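Local structure of putative diflavin flavoprotein A 3 (Synechocystis sp., 6H0C) at residues Ile10-Thr15 / Arg140-Thr145; Glu166-Asp171 / Gln223-Ser228; Asp4-Pro9 / Val16-Thr21. The protein probably passes electrons from NADH to oxygen, reducing it to water, and is represented here by its flavodiiron core, a metallo-beta-lactamase-like part joined to a flavodoxin-like part. All coordinates share one frame; numbering follows the deposited sequence.

Contact 1 (Ile10-Thr15 / Arg140-Thr145)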
loop_
_atom_site.group_PDB
_atom_site.type_symbol
_atom_site.label_atom_id
_atom_site.label_comp_id
_atom_site.label_asym_id
_atom_site.label_seq_id
_atom_site.Cartn_x
_atom_site.Cartn_y
_atom_site.Cartn_z
ATOM N N ILE A 10 -1.958 6.763 -24.408
ATOM C CA ILE A 10 -2.380 5.380 -24.189
ATOM C C ILE A 10 -3.837 5.129 -24.564
ATOM O O ILE A 10 -4.259 3.989 -24.685
ATOM C CB ILE A 10 -2.159 4.949 -22.712
ATOM C CG1 ILE A 10 -2.969 5.823 -21.756
ATOM C CG2 ILE A 10 -0.674 4.989 -22.352
ATOM C CD1 ILE A 10 -2.939 5.314 -20.323
ATOM N N ALA A 11 -4.598 6.198 -24.744
ATOM C CA ALA A 11 -5.999 6.100 -25.142
ATOM C C ALA A 11 -6.470 7.512 -25.472
ATOM O O ALA A 11 -5.706 8.462 -25.294
ATOM C CB ALA A 11 -6.841 5.467 -24.036
ATOM N N VAL A 12 -7.702 7.665 -25.956
ATOM C CA VAL A 12 -8.169 8.998 -26.342
ATOM C C VAL A 12 -8.080 9.953 -25.158
ATOM O O VAL A 12 -8.528 9.636 -24.052
ATOM C CB VAL A 12 -9.619 8.996 -26.888
ATOM C CG1 VAL A 12 -9.671 8.310 -28.233
ATOM C CG2 VAL A 12 -10.569 8.333 -25.912
ATOM N N ASP A 13 -7.469 11.110 -25.403
ATOM C CA ASP A 13 -7.320 12.159 -24.397
ATOM C C ASP A 13 -6.460 11.733 -23.203
ATOM O O ASP A 13 -6.369 12.456 -22.213
ATOM C CB ASP A 13 -8.699 12.608 -23.898
ATOM C CG ASP A 13 -9.622 13.016 -25.034
ATOM O OD1 ASP A 13 -9.196 13.825 -25.889
ATOM O OD2 ASP A 13 -10.764 12.508 -25.080
ATOM N N THR A 14 -5.812 10.578 -23.302
ATOM C CA THR A 14 -5.142 10.017 -22.138
ATOM C C THR A 14 -3.662 9.733 -22.363
ATOM O O THR A 14 -3.273 9.062 -23.324
ATOM C CB THR A 14 -5.819 8.714 -21.684
ATOM O OG1 THR A 14 -7.244 8.891 -21.633
ATOM C CG2 THR A 14 -5.295 8.302 -20.309
ATOM N N THR A 15 -2.850 10.228 -21.437
ATOM C CA THR A 15 -1.407 10.071 -21.506
ATOM C C THR A 15 -0.859 9.510 -20.197
ATOM O O THR A 15 -1.336 9.876 -19.120
ATOM C CB THR A 15 -0.731 11.417 -21.799
ATOM O OG1 THR A 15 -1.367 12.024 -22.933
ATOM C CG2 THR A 15 0.762 11.232 -22.066
ATOM N N ARG A 140 -16.592 14.741 -22.990
ATOM C CA ARG A 140 -16.153 13.876 -24.081
ATOM C C ARG A 140 -16.260 12.383 -23.743
ATOM O O ARG A 140 -15.505 11.559 -24.273
ATOM C CB ARG A 140 -14.715 14.232 -24.483
ATOM C CG ARG A 140 -14.643 15.246 -25.616
ATOM C CD ARG A 140 -13.725 16.423 -25.320
ATOM N NE ARG A 140 -12.336 16.131 -25.639
ATOM C CZ ARG A 140 -11.400 17.057 -25.813
ATOM N NH1 ARG A 140 -11.704 18.343 -25.714
ATOM N NH2 ARG A 140 -10.156 16.693 -26.088
ATOM N N GLY A 141 -17.206 12.040 -22.870
ATOM C CA GLY A 141 -17.472 10.651 -22.537
ATOM C C GLY A 141 -16.661 10.113 -21.366
ATOM O O GLY A 141 -16.883 8.981 -20.926
ATOM N N HIS A 142 -15.716 10.912 -20.869
ATOM C CA HIS A 142 -14.912 10.524 -19.712
ATOM C C HIS A 142 -15.679 10.817 -18.427
ATOM O O HIS A 142 -15.295 11.704 -17.651
ATOM C CB HIS A 142 -13.562 11.261 -19.692
ATOM C CG HIS A 142 -12.735 11.067 -20.931
ATOM N ND1 HIS A 142 -11.836 10.031 -21.075
ATOM C CD2 HIS A 142 -12.670 11.785 -22.081
ATOM C CE1 HIS A 142 -11.254 10.116 -22.260
ATOM N NE2 HIS A 142 -11.742 11.171 -22.888
ATOM N N GLU A 143 -16.778 10.101 -18.205
ATOM C CA GLU A 143 -17.470 10.249 -16.935
ATOM C C GLU A 143 -16.956 9.187 -15.988
ATOM O O GLU A 143 -17.389 8.035 -16.019
ATOM C CB GLU A 143 -18.987 10.159 -17.068
ATOM C CG GLU A 143 -19.662 10.616 -15.775
ATOM C CD GLU A 143 -21.170 10.653 -15.855
ATOM O OE1 GLU A 143 -21.719 10.296 -16.921
ATOM O OE2 GLU A 143 -21.807 11.039 -14.847
ATOM N N LEU A 144 -16.007 9.601 -15.159
ATOM C CA LEU A 144 -15.324 8.711 -14.243
ATOM C C LEU A 144 -16.260 8.203 -13.152
ATOM O O LEU A 144 -17.107 8.945 -12.652
ATOM C CB LEU A 144 -14.130 9.428 -13.613
ATOM C CG LEU A 144 -13.192 10.144 -14.588
ATOM C CD1 LEU A 144 -12.059 10.834 -13.817
ATOM C CD2 LEU A 144 -12.647 9.183 -15.646
ATOM N N THR A 145 -16.104 6.929 -12.796
ATOM C CA THR A 145 -16.761 6.362 -11.623
ATOM C C THR A 145 -15.696 5.939 -10.606
ATOM O O THR A 145 -14.671 5.360 -10.974
ATOM C CB THR A 145 -17.649 5.159 -11.995
ATOM O OG1 THR A 145 -18.732 5.614 -12.810
ATOM C CG2 THR A 145 -18.224 4.507 -10.747
#
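Asp13 and His142 reach each other with matching first torsions: in both, CG stands anti to the carbonyl carbon and beside the backbone N (chi1 -54° for Asp13, -57° for His142). The ring nitrogen His142 NE2 then donates a nearly straight hydrogen bond of 2.7 Å to Asp13 OD2. The oxygen accepts with its anti lone pair and lies in the plane of the imidazole, although carboxylate and ring planes are turned 67° apart. The second oxygen, Asp13 OD1, receives Arg140 NH2 at 3.0 Å in a salt bridge. This donor comes from above the carboxylate plane, while the oxygen sits at the edge of the guanidinium. Aspartate suits the place because its two oxygens can each take one donor. The turn that carries it is type II, from Ala11 to Thr14. Val12 O, at its crest, lies 3.3 Å from His142 CE1 near the ring plane and accepts Thr14 OG1 at 2.8 Å. Beside it, a classic beta bulge sets Ile10 and Ala11 together opposite Thr14. His142 is itself the centre of an inverse gamma turn, and its other nitrogen, ND1, is hydrogen-bonded to Asp162 OD2; the imidazole is therefore gripped at both nitrogens, with two acidic side chains probably favouring its protonated form. The contact fastens the turn between strands 4-11 and 14-21 to the loop entering strand 143-148, while Ile44 of strand 37-45 packs against Thr14 and His142.

Contact 2 (Glu166-Asp171 / Gln223-Ser228)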
loop_
_atom_site.group_PDB
_atom_site.type_symbol
_atom_site.label_atom_id
_atom_site.label_comp_id
_atom_site.label_asym_id
_atom_site.label_seq_id
_atom_site.Cartn_x
_atom_site.Cartn_y
_atom_site.Cartn_z
ATOM N N GLU A 166 -12.223 2.602 -21.341
ATOM C CA GLU A 166 -12.265 1.286 -20.717
ATOM C C GLU A 166 -11.014 1.016 -19.885
ATOM O O GLU A 166 -10.559 -0.124 -19.762
ATOM C CB GLU A 166 -12.448 0.205 -21.775
ATOM C CG GLU A 166 -13.860 0.178 -22.317
ATOM C CD GLU A 166 -13.937 -0.417 -23.690
ATOM O OE1 GLU A 166 -13.001 -0.186 -24.490
ATOM O OE2 GLU A 166 -14.932 -1.114 -23.960
ATOM N N ILE A 167 -10.457 2.079 -19.322
ATOM C CA ILE A 167 -9.325 1.945 -18.429
ATOM C C ILE A 167 -9.807 1.981 -16.989
ATOM O O ILE A 167 -10.582 2.857 -16.598
ATOM C CB ILE A 167 -8.286 3.055 -18.639
ATOM C CG1 ILE A 167 -7.734 3.007 -20.065
ATOM C CG2 ILE A 167 -7.164 2.926 -17.613
ATOM C CD1 ILE A 167 -6.843 4.202 -20.405
ATOM N N LEU A 168 -9.350 1.007 -16.212
ATOM C CA LEU A 168 -9.491 1.036 -14.764
ATOM C C LEU A 168 -8.166 1.503 -14.170
ATOM O O LEU A 168 -7.124 0.875 -14.370
ATOM C CB LEU A 168 -9.878 -0.348 -14.239
ATOM C CG LEU A 168 -10.365 -0.488 -12.804
ATOM C CD1 LEU A 168 -11.663 0.287 -12.605
ATOM C CD2 LEU A 168 -10.555 -1.958 -12.482
ATOM N N PHE A 169 -8.192 2.628 -13.471
ATOM C CA PHE A 169 -7.004 3.102 -12.779
ATOM C C PHE A 169 -6.952 2.414 -11.426
ATOM O O PHE A 169 -7.784 2.685 -10.563
ATOM C CB PHE A 169 -7.030 4.628 -12.656
ATOM C CG PHE A 169 -7.023 5.325 -13.986
ATOM C CD1 PHE A 169 -5.824 5.634 -14.615
ATOM C CD2 PHE A 169 -8.210 5.631 -14.627
ATOM C CE1 PHE A 169 -5.812 6.257 -15.857
ATOM C CE2 PHE A 169 -8.207 6.252 -15.875
ATOM C CZ PHE A 169 -7.012 6.565 -16.491
ATOM N N THR A 170 -5.989 1.509 -11.257
ATOM C CA THR A 170 -6.012 0.552 -10.152
ATOM C C THR A 170 -5.033 0.851 -9.023
ATOM O O THR A 170 -4.971 0.093 -8.051
ATOM C CB THR A 170 -5.718 -0.885 -10.641
ATOM O OG1 THR A 170 -4.429 -0.923 -11.262
ATOM C CG2 THR A 170 -6.783 -1.345 -11.650
ATOM N N ASP A 171 -4.271 1.936 -9.151
ATOM C CA ASP A 171 -3.362 2.352 -8.079
ATOM C C ASP A 171 -2.468 1.157 -7.700
ATOM O O ASP A 171 -1.802 0.580 -8.570
ATOM C CB ASP A 171 -4.165 2.899 -6.871
ATOM C CG ASP A 171 -3.285 3.594 -5.815
ATOM O OD1 ASP A 171 -2.736 4.684 -6.087
ATOM O OD2 ASP A 171 -3.164 3.056 -4.696
ATOM N N GLN A 223 -10.677 -2.943 -20.177
ATOM C CA GLN A 223 -9.797 -3.654 -21.090
ATOM C C GLN A 223 -8.319 -3.382 -20.781
ATOM O O GLN A 223 -7.421 -3.993 -21.375
ATOM C CB GLN A 223 -10.111 -3.258 -22.527
ATOM C CG GLN A 223 -11.549 -3.540 -22.939
ATOM C CD GLN A 223 -11.847 -5.020 -23.043
ATOM O OE1 GLN A 223 -12.662 -5.555 -22.290
ATOM N NE2 GLN A 223 -11.196 -5.689 -23.989
ATOM N N THR A 224 -8.079 -2.451 -19.857
ATOM C CA THR A 224 -6.733 -2.096 -19.425
ATOM C C THR A 224 -6.764 -1.775 -17.938
ATOM O O THR A 224 -7.667 -1.085 -17.480
ATOM C CB THR A 224 -6.177 -0.868 -20.190
ATOM O OG1 THR A 224 -6.222 -1.104 -21.601
ATOM C CG2 THR A 224 -4.732 -0.546 -19.767
ATOM N N TYR A 225 -5.795 -2.288 -17.188
ATOM C CA TYR A 225 -5.518 -1.767 -15.852
ATOM C C TYR A 225 -4.381 -0.768 -15.952
ATOM O O TYR A 225 -3.355 -1.051 -16.576
ATOM C CB TYR A 225 -5.121 -2.870 -14.872
ATOM C CG TYR A 225 -6.147 -3.956 -14.615
ATOM C CD1 TYR A 225 -7.518 -3.706 -14.686
ATOM C CD2 TYR A 225 -5.731 -5.236 -14.277
ATOM C CE1 TYR A 225 -8.437 -4.720 -14.430
ATOM C CE2 TYR A 225 -6.639 -6.247 -14.019
ATOM C CZ TYR A 225 -7.983 -5.992 -14.093
ATOM O OH TYR A 225 -8.851 -7.034 -13.825
ATOM N N ALA A 226 -4.555 0.399 -15.340
ATOM C CA ALA A 226 -3.496 1.398 -15.303
ATOM C C ALA A 226 -3.025 1.542 -13.863
ATOM O O ALA A 226 -3.619 2.296 -13.093
ATOM C CB ALA A 226 -3.989 2.720 -15.845
ATOM N N PRO A 227 -1.968 0.800 -13.488
ATOM C CA PRO A 227 -1.541 0.667 -12.090
ATOM C C PRO A 227 -0.499 1.706 -11.677
ATOM O O PRO A 227 0.031 2.427 -12.535
ATOM C CB PRO A 227 -0.937 -0.736 -12.057
ATOM C CG PRO A 227 -0.304 -0.878 -13.448
ATOM C CD PRO A 227 -1.140 -0.020 -14.398
ATOM N N SER A 228 -0.194 1.766 -10.383
ATOM C CA SER A 228 0.851 2.669 -9.892
ATOM C C SER A 228 2.229 2.353 -10.444
ATOM O O SER A 228 3.036 3.266 -10.663
ATOM C CB SER A 228 0.941 2.628 -8.364
ATOM O OG SER A 228 -0.246 3.107 -7.768
HETATM O O HOH W 1 -8.576 0.077 -22.638
HETATM O O HOH W 2 -3.508 3.989 -11.029
HETATM O O HOH W 3 -0.833 5.444 -7.994
#
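Tyr225 and Leu168 are paired on neighbouring parallel strands, and their side chains run side by side on one face of the sheet. From Tyr225 outward, CB lies 3.9 Å from Thr170 CG2, a methyl that also touches the ring carbons CG and CD1. Farther out, Tyr225 CE1 meets Leu168 CD2 at 4.0 Å. The tip, OH, is hydrogen-bonded to Thr241 OG1, and the ring stacks on Phe174. Tyrosine fits because an apolar ring packs against leucine while its hydroxyl finds a polar partner beyond. On the face of Ile167, Phe169 and Ala226, bulk is shared differently. Ile167 CG2, anti to the backbone N, sits 3.8 Å above the centre of the Phe169 ring and 3.6 Å from Ala226 CB. The small alanine methyl fits against both larger neighbours, with Phe169 CD1 at 3.7 Å.

Between the faces run the backbone bonds of a parallel pair, Leu168 N to Thr224 O and Ala226 N to Leu168 O. Farther on, Thr170 N bonds Ala226 O, and a water bridges the same Ala226 O to Asp171 N. Ser228 N bonds Asp171 O at 2.7 Å, tying the two strand ends together. In flavodiiron relatives the ends of these strands contribute ligands of the diiron site, so Asp171 probably lies at the corresponding place. Here Asp171 OD1 is hydrogen-bonded to His83 ND1 and to a water. The apolar faces bury the strands, while Asp171, held by His83, brings a polar group to their end, consistent with the place of the metal site in relatives.

Contact 3 (Asp4-Pro9 / Val16-Thr21)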
loop_
_atom_site.group_PDB
_atom_site.type_symbol
_atom_site.label_atom_id
_atom_site.label_comp_id
_atom_site.label_asym_id
_atom_site.label_seq_id
_atom_site.Cartn_x
_atom_site.Cartn_y
_atom_site.Cartn_z
ATOM N N ASP A 4 14.328 8.784 -15.165
ATOM C CA ASP A 4 13.739 9.628 -16.202
ATOM C C ASP A 4 12.207 9.603 -16.162
ATOM O O ASP A 4 11.608 9.000 -15.269
ATOM C CB ASP A 4 14.248 9.229 -17.601
ATOM C CG ASP A 4 13.720 7.870 -18.090
ATOM O OD1 ASP A 4 12.798 7.274 -17.494
ATOM O OD2 ASP A 4 14.239 7.391 -19.115
ATOM N N VAL A 5 11.589 10.264 -17.139
ATOM C CA VAL A 5 10.142 10.256 -17.279
ATOM C C VAL A 5 9.768 9.816 -18.690
ATOM O O VAL A 5 10.116 10.471 -19.673
ATOM C CB VAL A 5 9.518 11.640 -16.983
ATOM C CG1 VAL A 5 8.006 11.592 -17.168
ATOM C CG2 VAL A 5 9.883 12.105 -15.571
ATOM N N GLN A 6 9.068 8.692 -18.783
ATOM C CA GLN A 6 8.637 8.166 -20.066
ATOM C C GLN A 6 7.201 8.579 -20.323
ATOM O O GLN A 6 6.319 8.340 -19.495
ATOM C CB GLN A 6 8.773 6.649 -20.090
ATOM C CG GLN A 6 8.347 5.992 -21.380
ATOM C CD GLN A 6 8.507 4.490 -21.309
ATOM O OE1 GLN A 6 8.223 3.871 -20.280
ATOM N NE2 GLN A 6 8.978 3.893 -22.398
ATOM N N ILE A 7 6.971 9.216 -21.467
ATOM C CA ILE A 7 5.654 9.750 -21.797
ATOM C C ILE A 7 5.069 8.994 -22.972
ATOM O O ILE A 7 5.755 8.752 -23.960
ATOM C CB ILE A 7 5.711 11.260 -22.140
ATOM C CG1 ILE A 7 6.377 12.046 -21.012
ATOM C CG2 ILE A 7 4.311 11.813 -22.427
ATOM C CD1 ILE A 7 6.363 13.533 -21.244
ATOM N N CYS A 8 3.798 8.627 -22.873
ATOM C CA CYS A 8 3.171 7.880 -23.941
ATOM C C CYS A 8 1.661 8.096 -23.945
ATOM O O CYS A 8 1.010 8.004 -22.899
ATOM C CB CYS A 8 3.515 6.395 -23.794
ATOM S SG CYS A 8 3.009 5.355 -25.176
ATOM N N PRO A 9 1.092 8.411 -25.121
ATOM C CA PRO A 9 -0.371 8.437 -25.246
ATOM C C PRO A 9 -0.912 7.014 -25.182
ATOM O O PRO A 9 -0.351 6.144 -25.840
ATOM C CB PRO A 9 -0.600 9.068 -26.623
ATOM C CG PRO A 9 0.652 8.775 -27.379
ATOM C CD PRO A 9 1.768 8.790 -26.375
ATOM N N VAL A 16 0.128 8.617 -20.287
ATOM C CA VAL A 16 0.841 8.175 -19.085
ATOM C C VAL A 16 2.218 8.844 -18.967
ATOM O O VAL A 16 2.924 9.061 -19.958
ATOM C CB VAL A 16 1.025 6.646 -19.039
ATOM C CG1 VAL A 16 1.977 6.188 -20.132
ATOM C CG2 VAL A 16 1.559 6.232 -17.681
ATOM N N PHE A 17 2.567 9.203 -17.742
ATOM C CA PHE A 17 3.896 9.708 -17.421
ATOM C C PHE A 17 4.530 8.707 -16.473
ATOM O O PHE A 17 4.164 8.667 -15.296
ATOM C CB PHE A 17 3.833 11.096 -16.755
ATOM C CG PHE A 17 3.348 12.197 -17.657
ATOM C CD1 PHE A 17 4.232 13.148 -18.141
ATOM C CD2 PHE A 17 2.011 12.293 -18.011
ATOM C CE1 PHE A 17 3.795 14.175 -18.979
ATOM C CE2 PHE A 17 1.565 13.314 -18.847
ATOM C CZ PHE A 17 2.466 14.258 -19.331
ATOM N N ARG A 18 5.448 7.881 -16.962
ATOM C CA ARG A 18 6.083 6.899 -16.087
ATOM C C ARG A 18 7.407 7.442 -15.556
ATOM O O ARG A 18 8.384 7.542 -16.298
ATOM C CB ARG A 18 6.307 5.561 -16.812
ATOM C CG ARG A 18 5.053 5.000 -17.484
ATOM C CD ARG A 18 5.103 3.487 -17.610
ATOM N NE ARG A 18 6.321 3.033 -18.276
ATOM C CZ ARG A 18 6.904 1.859 -18.049
ATOM N NH1 ARG A 18 8.019 1.535 -18.697
ATOM N NH2 ARG A 18 6.373 1.007 -17.172
ATOM N N SER A 19 7.429 7.810 -14.277
ATOM C CA SER A 19 8.687 8.154 -13.616
ATOM C C SER A 19 9.451 6.865 -13.353
ATOM O O SER A 19 9.001 6.012 -12.579
ATOM C CB SER A 19 8.441 8.915 -12.318
ATOM O OG SER A 19 7.767 10.135 -12.581
ATOM N N ARG A 20 10.601 6.712 -14.003
ATOM C CA ARG A 20 11.291 5.433 -13.980
ATOM C C ARG A 20 12.586 5.497 -13.188
ATOM O O ARG A 20 13.332 6.472 -13.282
ATOM C CB ARG A 20 11.571 4.961 -15.414
ATOM C CG ARG A 20 10.339 4.937 -16.318
ATOM C CD ARG A 20 10.631 4.258 -17.654
ATOM N NE ARG A 20 11.709 4.929 -18.374
ATOM C CZ ARG A 20 12.433 4.361 -19.332
ATOM N NH1 ARG A 20 12.195 3.102 -19.686
ATOM N NH2 ARG A 20 13.399 5.050 -19.934
ATOM N N THR A 21 12.836 4.454 -12.395
ATOM C CA THR A 21 14.131 4.271 -11.746
ATOM C C THR A 21 14.613 2.838 -11.980
ATOM O O THR A 21 13.858 1.881 -11.797
ATOM C CB THR A 21 14.079 4.585 -10.220
ATOM O OG1 THR A 21 15.390 4.455 -9.662
ATOM C CG2 THR A 21 13.128 3.651 -9.474
#
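Asp4 and Arg20 meet with carboxylate and guanidinium planes only 11° apart, a side-on grip in which each oxygen takes its own nitrogen. Arg20 NE bonds Asp4 OD1 at 2.7 Å and Arg20 NH2 bonds OD2 at 2.6 Å, both oxygens using their syn lone pairs. In the aspartate, chi1 70° swings CG between the backbone N and the carbonyl carbon, bringing the carboxylate up to the edge of the guanidinium. Gln6 and Arg18 lie side by side instead, pointing the same way with their planes 37° apart. Arg18 NE and NH1 converge on the single oxygen Gln6 OE1, at 2.9 and 2.8 Å, in the plane of the guanidinium. Extended throughout, the glutamine also lays its amide carbon CD over a face of the Arg20 guanidinium, in packing contact.

The two segments are arms of the beta hairpin 4-11 / 14-21, in which hydrogen-bonded pairs Asp4-Arg20, Gln6-Arg18 and Cys8-Val16 alternate with non-hydrogen-bonded pairs. Strand 4-11 is outermost in the mixed sheet; strand 14-21 is the second, pairing on its other side antiparallel with strand 37-45. The hydrogen-bonded pairs share one face, polar at the Asp4 and Gln6 end and apolar where Cys8 CB meets Val16 CG1. At the polar end Asp181 helps: its OD1 forms a salt bridge with Arg20 NH1, and its O takes Gln6 NE2.

On the other face Ile7 and Phe17 also point the same way. Ile7 CG2 is 4.2 Å above the Phe17 ring, offset toward the rim, while Ile7 CD1 comes to 3.5 Å from CE1. Val5 CG1 approaches the ring edge at 4.2 Å from Phe17 CD1. The branched Val5 and Ile7 suit this largely apolar face, which also carries Ser19 and packs on helix 60-70 through Thr66 and Leu67.

Contact 2 is the buried one; contacts 1 and 3 are only partly buried and lie nearer the surface. Contacts 1 and 3 share strands 4-11 and 14-21: contact 3 holds the arms of the hairpin, contact 1 ties its turn to the other mixed sheet, and they touch where Thr15 CG2 meets Cys8 O and Ile7. Contact 2 belongs to that second sheet, and joins contact 1 through Ile167 CD1, which packs on Ala11 and Ile10. The chemistry follows the place: a salt bridge and a His-carboxylate bond at the turn, arginine grips on one face of the hairpin with apolar packing on the other, and, inside, apolar faces over parallel backbone bonds ending in water-linked polar groups.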